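Local coordinates for protein transcriptional regulator (NtrC family) (Aquifex aeolicus, PDB 3DZD) that probably acts as a response regulator with a AAA+ ATPase domain that activates transcription by sigma-54 RNA polymerase, captured here in an inactive, ADP-bound state, at residues P154-G159 with S268-N273; G164-A169 with T225-E230. All blocks are in the same frame, centred on the assembly; numbering follows the deposited sequence.

Contact 1 of 2, residues P154-G159 with S268-N273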
# COMPACT_ATOMS: atom_id res chain seq x y z
N PRO A 154 -21.03 -8.19 -10.57
CA PRO A 154 -19.72 -8.72 -10.97
C PRO A 154 -19.47 -8.61 -12.48
O PRO A 154 -20.41 -8.53 -13.27
CB PRO A 154 -19.78 -10.19 -10.53
CG PRO A 154 -20.91 -10.24 -9.51
CD PRO A 154 -21.89 -9.25 -10.02
N VAL A 155 -18.21 -8.60 -12.85
CA VAL A 155 -17.82 -8.48 -14.25
C VAL A 155 -16.93 -9.65 -14.62
O VAL A 155 -16.00 -9.98 -13.90
CB VAL A 155 -17.05 -7.17 -14.51
CG1 VAL A 155 -16.66 -7.06 -15.97
CG2 VAL A 155 -17.90 -5.97 -14.10
N LEU A 156 -17.23 -10.28 -15.74
CA LEU A 156 -16.40 -11.34 -16.28
C LEU A 156 -15.66 -10.81 -17.50
O LEU A 156 -16.27 -10.34 -18.45
CB LEU A 156 -17.26 -12.55 -16.68
CG LEU A 156 -16.49 -13.69 -17.38
CD1 LEU A 156 -15.56 -14.40 -16.40
CD2 LEU A 156 -17.44 -14.69 -18.05
N ILE A 157 -14.34 -10.86 -17.45
CA ILE A 157 -13.51 -10.42 -18.56
C ILE A 157 -12.97 -11.63 -19.32
O ILE A 157 -12.17 -12.39 -18.78
CB ILE A 157 -12.33 -9.57 -18.06
CG1 ILE A 157 -12.83 -8.43 -17.17
CG2 ILE A 157 -11.52 -9.04 -19.22
CD1 ILE A 157 -11.74 -7.65 -16.50
N THR A 158 -13.40 -11.80 -20.56
CA THR A 158 -12.92 -12.89 -21.41
C THR A 158 -11.84 -12.41 -22.38
O THR A 158 -11.89 -11.29 -22.90
CB THR A 158 -14.06 -13.57 -22.22
OG1 THR A 158 -15.07 -14.03 -21.32
CG2 THR A 158 -13.52 -14.77 -23.03
N GLY A 159 -10.85 -13.24 -22.61
CA GLY A 159 -9.76 -12.86 -23.49
C GLY A 159 -8.66 -13.87 -23.42
O GLY A 159 -8.56 -14.61 -22.44
N SER A 268 -13.84 -11.05 -12.48
CA SER A 268 -13.25 -12.32 -12.86
C SER A 268 -12.71 -12.25 -14.26
O SER A 268 -13.15 -11.43 -15.06
CB SER A 268 -14.30 -13.42 -12.80
OG SER A 268 -14.81 -13.52 -11.50
N ALA A 269 -11.78 -13.14 -14.57
CA ALA A 269 -11.16 -13.17 -15.88
C ALA A 269 -10.97 -14.61 -16.29
O ALA A 269 -10.71 -15.47 -15.45
CB ALA A 269 -9.84 -12.46 -15.84
N THR A 270 -11.10 -14.89 -17.58
CA THR A 270 -10.93 -16.24 -18.09
C THR A 270 -10.38 -16.19 -19.52
O THR A 270 -10.62 -15.23 -20.25
CB THR A 270 -12.27 -17.02 -18.04
OG1 THR A 270 -12.06 -18.38 -18.41
CG2 THR A 270 -13.29 -16.39 -18.98
N ASN A 271 -9.63 -17.21 -19.91
CA ASN A 271 -9.24 -17.35 -21.31
C ASN A 271 -9.90 -18.58 -21.90
O ASN A 271 -9.44 -19.13 -22.89
CB ASN A 271 -7.72 -17.41 -21.48
CG ASN A 271 -7.14 -18.76 -21.10
OD1 ASN A 271 -7.68 -19.48 -20.27
ND2 ASN A 271 -6.01 -19.11 -21.71
N LYS A 272 -10.99 -19.01 -21.25
CA LYS A 272 -11.81 -20.13 -21.70
C LYS A 272 -13.17 -19.62 -22.14
O LYS A 272 -13.54 -18.49 -21.82
CB LYS A 272 -12.02 -21.12 -20.56
CG LYS A 272 -10.75 -21.64 -19.92
CD LYS A 272 -11.06 -22.80 -18.97
CE LYS A 272 -9.91 -23.07 -18.03
NZ LYS A 272 -8.60 -23.04 -18.74
N ASN A 273 -13.91 -20.44 -22.87
CA ASN A 273 -15.30 -20.12 -23.12
C ASN A 273 -16.13 -20.81 -22.05
O ASN A 273 -16.48 -21.98 -22.20
CB ASN A 273 -15.73 -20.57 -24.51
CG ASN A 273 -17.18 -20.23 -24.81
OD1 ASN A 273 -18.02 -20.17 -23.91
ND2 ASN A 273 -17.48 -20.00 -26.08
O HOH W 1 -16.85 -11.85 -11.81

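Contact 2 of 2, residues G164-A169 with T225-E230. With ADP (adenosine-5'-diphosphate), chain C.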
# COMPACT_ATOMS: atom_id res chain seq x y z
N GLY A 164 -4.34 -8.13 -21.27
CA GLY A 164 -4.55 -6.95 -20.45
C GLY A 164 -5.77 -7.03 -19.54
O GLY A 164 -6.28 -6.00 -19.10
N LYS A 165 -6.22 -8.24 -19.26
CA LYS A 165 -7.41 -8.43 -18.44
C LYS A 165 -7.27 -7.81 -17.04
O LYS A 165 -8.24 -7.28 -16.51
CB LYS A 165 -7.76 -9.92 -18.36
CG LYS A 165 -8.27 -10.48 -19.68
CD LYS A 165 -8.47 -11.99 -19.62
CE LYS A 165 -7.12 -12.69 -19.55
NZ LYS A 165 -7.30 -14.14 -19.27
N GLU A 166 -6.08 -7.87 -16.45
CA GLU A 166 -5.87 -7.27 -15.14
C GLU A 166 -5.90 -5.74 -15.19
O GLU A 166 -6.43 -5.08 -14.28
CB GLU A 166 -4.57 -7.76 -14.49
CG GLU A 166 -4.19 -6.94 -13.26
CD GLU A 166 -3.05 -7.54 -12.44
OE1 GLU A 166 -2.95 -8.78 -12.32
OE2 GLU A 166 -2.26 -6.74 -11.89
N ILE A 167 -5.33 -5.16 -16.24
CA ILE A 167 -5.39 -3.71 -16.40
C ILE A 167 -6.83 -3.23 -16.41
O ILE A 167 -7.17 -2.24 -15.76
CB ILE A 167 -4.74 -3.24 -17.69
CG1 ILE A 167 -3.23 -3.48 -17.65
CG2 ILE A 167 -5.05 -1.78 -17.90
CD1 ILE A 167 -2.49 -2.83 -18.81
N VAL A 168 -7.69 -3.92 -17.16
CA VAL A 168 -9.07 -3.51 -17.25
C VAL A 168 -9.73 -3.58 -15.87
O VAL A 168 -10.48 -2.68 -15.48
CB VAL A 168 -9.86 -4.37 -18.25
CG1 VAL A 168 -11.33 -3.96 -18.27
CG2 VAL A 168 -9.26 -4.27 -19.64
N ALA A 169 -9.42 -4.65 -15.14
CA ALA A 169 -9.94 -4.86 -13.79
C ALA A 169 -9.54 -3.73 -12.82
O ALA A 169 -10.37 -3.24 -12.06
CB ALA A 169 -9.49 -6.21 -13.26
N THR A 225 -12.22 -4.49 -4.30
CA THR A 225 -12.50 -5.29 -5.48
C THR A 225 -11.62 -6.52 -5.45
O THR A 225 -10.40 -6.41 -5.31
CB THR A 225 -12.24 -4.51 -6.77
OG1 THR A 225 -13.14 -3.39 -6.85
CG2 THR A 225 -12.42 -5.40 -8.00
N LEU A 226 -12.24 -7.68 -5.54
CA LEU A 226 -11.52 -8.94 -5.61
C LEU A 226 -11.46 -9.37 -7.07
O LEU A 226 -12.50 -9.57 -7.69
CB LEU A 226 -12.26 -9.99 -4.79
CG LEU A 226 -11.60 -11.37 -4.68
CD1 LEU A 226 -10.40 -11.30 -3.76
CD2 LEU A 226 -12.61 -12.39 -4.18
N PHE A 227 -10.24 -9.49 -7.61
CA PHE A 227 -10.01 -9.94 -8.98
C PHE A 227 -9.58 -11.40 -9.01
O PHE A 227 -8.50 -11.74 -8.52
CB PHE A 227 -8.96 -9.06 -9.68
CG PHE A 227 -8.58 -9.52 -11.08
CD1 PHE A 227 -9.54 -9.66 -12.07
CD2 PHE A 227 -7.25 -9.77 -11.41
CE1 PHE A 227 -9.19 -10.07 -13.34
CE2 PHE A 227 -6.90 -10.18 -12.68
CZ PHE A 227 -7.87 -10.32 -13.65
N LEU A 228 -10.43 -12.25 -9.56
CA LEU A 228 -10.13 -13.67 -9.68
C LEU A 228 -9.59 -13.98 -11.07
O LEU A 228 -10.36 -14.14 -12.02
CB LEU A 228 -11.40 -14.49 -9.44
CG LEU A 228 -12.06 -14.30 -8.08
CD1 LEU A 228 -13.40 -14.98 -8.04
CD2 LEU A 228 -11.14 -14.82 -6.95
N ASP A 229 -8.27 -14.07 -11.19
CA ASP A 229 -7.65 -14.39 -12.47
C ASP A 229 -7.81 -15.87 -12.79
O ASP A 229 -7.60 -16.74 -11.95
CB ASP A 229 -6.17 -13.99 -12.48
CG ASP A 229 -5.66 -13.65 -13.88
OD1 ASP A 229 -6.32 -14.03 -14.88
OD2 ASP A 229 -4.60 -12.99 -13.99
N GLU A 230 -8.20 -16.15 -14.04
CA GLU A 230 -8.55 -17.49 -14.51
C GLU A 230 -9.43 -18.28 -13.56
O GLU A 230 -9.08 -19.38 -13.13
CB GLU A 230 -7.33 -18.31 -14.93
CG GLU A 230 -7.73 -19.53 -15.76
CD GLU A 230 -8.84 -19.22 -16.76
OE1 GLU A 230 -9.88 -19.91 -16.79
OE2 GLU A 230 -8.65 -18.25 -17.52
PB ADP C . -3.61 -10.92 -18.73
O1B ADP C . -4.01 -10.25 -17.44
O2B ADP C . -3.18 -12.36 -18.59
O3B ADP C . -4.59 -10.74 -19.85
PA ADP C . -1.41 -9.04 -18.51
O1A ADP C . -2.05 -7.69 -18.64
O2A ADP C . -1.09 -9.53 -17.11
O3A ADP C . -2.31 -10.13 -19.31
O5' ADP C . -0.03 -9.03 -19.35
C5' ADP C . 0.30 -7.94 -20.19
C4' ADP C . 1.55 -7.22 -19.72
O4' ADP C . 1.67 -6.07 -20.55
C3' ADP C . 1.36 -6.66 -18.33
O3' ADP C . 2.65 -6.35 -17.78
C2' ADP C . 0.65 -5.35 -18.52
O2' ADP C . 1.24 -4.43 -17.59
C1' ADP C . 1.04 -4.94 -19.92
N9 ADP C . -0.13 -4.55 -20.73
C8 ADP C . -1.09 -5.39 -21.16
N7 ADP C . -2.01 -4.74 -21.91
C5 ADP C . -1.64 -3.45 -21.96
C6 ADP C . -2.18 -2.22 -22.58
N6 ADP C . -3.33 -2.26 -23.31
N1 ADP C . -1.49 -1.08 -22.40
C2 ADP C . -0.35 -1.05 -21.69
N3 ADP C . 0.20 -2.12 -21.09
C4 ADP C . -0.39 -3.33 -21.19

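Contact 1 of 2, residues P154-G159 with S268-N273
Four backbone hydrogen bonds pair strand 155-158 with the end of strand 265-270, in parallel, with Leu156, Ile157 and Thr158 in register with Ser268, Ala269 and Thr270. The bonds alternate as parallel pairing requires. Ser268 N points into Val155 O at 2.8 Å, almost straight (173°) and nearly along the C=O axis. Ile157 N then meets Ser268 O at 2.7 Å, from above the carbonyl plane. Thr270 N returns to Ile157 O at 3.0 Å, in that carbonyl's plane. The ladder closes with Gly159 N on Thr270 O, 3.1 Å apart and more bent (145°). CA-H...O contacts from Leu156, Ala269, Thr158 and Asn271 line the same seam.

Packing divides between the two faces. Leu156, Thr158, Ser268 and Thr270 share one: Leu156 CD1 reaches across to Ser268 CB (3.9 Å) and, obliquely, to Thr270 CG2. Thr270 CG2, in the crowded position between backbone N and carbonyl carbon, lies 3.8 Å from Thr158 OG1. On the other face the CB atoms of Ile157 and Ala269 are in looser apolar contact.

Side-chain polar links are few. A water hydrogen-bonded to both Val155 O and Ser268 OG bridges the strands, 2.7 Å from the hydroxyl. Thr270 OG1, anti to its backbone N (chi1 -174°), accepts from Lys272 N at 3.1 Å in an ST turn and also bonds Glu230, so two partners fix its rotation.

Within the turn, Asn271 OD1 bonds Lys324 NZ of the second subunit and Lys272 NZ makes a salt bridge with Glu233; Asn273 follows as N-cap of helix 274-279, its OD1 weakly bonded to Glu276 N. Strand 294-297 borders 155-158 and strand 225-229 borders 265-270, placing this pair inside the sheet of the P-loop ATPase core, with Ile157 and Ala269 packed against helix 165-176.

Contact 2 of 2, residues G164-A169 with T225-E230
Phe227 joins the helix that follows the P-loop (Walker A motif) to the Walker B strand of this AAA+ ATPase. Its CG stands anti to the backbone N (chi1 176°), projecting the ring from strand 225-229 toward helix 165-176, which runs nearly antiparallel to the strand. Ala169 CB lies over one ring face in a CH-pi contact, 4.0 Å from the centroid and 26° off the normal, displaced toward the CD1 rim. Over the centre of the opposite face lies the backbone N of Asp229. Glu166 CB approaches Phe227 CE2 obliquely at 3.8 Å.

No hydrogen bond crosses between the segments, and the charges stay apart. Lys165 NZ is 4.5 Å from Asp229 OD1, beyond a salt bridge, yet near enough that the carboxylates of Asp229 and Glu230 would be expected to stabilise the ammonium. Bent at chi3, the lysine chain passes the beta-phosphate, with CE 3.2 Å from ADP O3B while NZ lies 4.4 Å from that same oxygen.

Amides at the helix start, where the dipole would favour negative charge, hold the nucleotide: Lys165 N gives ADP O3B a bond of 3.0 Å at 165°, and Glu166 N a weak one to O1B at 3.3 Å. Turned the other way, Ile167 CD1 presses on the adenine at C4, 3.2 Å away.

The second shell anchors both sides. Glu166 OE2 makes a salt bridge with Arg170, farther along the helix. Thr225 OG1 bonds His173 of that helix, tying the start of the strand to it. Phe182 and Ile267, from the two strands beside 225-229, also pack against Phe227 and Ala169. Glu230 OE2 accepts from Asn271 N, and so links the end of Walker B to the residue just after strand 265-270.

The centres of the two contacts are 9 Å apart within the sigma-54 interaction domain. Along the chain, strand 155-158 comes first, then helix 165-176, strand 225-229 and strand 265-270, so contact 2 is nested in the loop closed by contact 1. Strands 225-229 and 265-270 adjoin in one parallel sheet, where Ala269 N probably bonds Leu228 O (3.1 Å), and helix 165-176 packs on that sheet. Residues 159-166 form the P-loop between strand and helix; Gly159 O weakly receives Lys165 NZ across it. Together the contacts bring Walker A, Walker B and the turn after strand 265-270 to the C-terminal end of the sheet, where ADP binds at the Walker A loop.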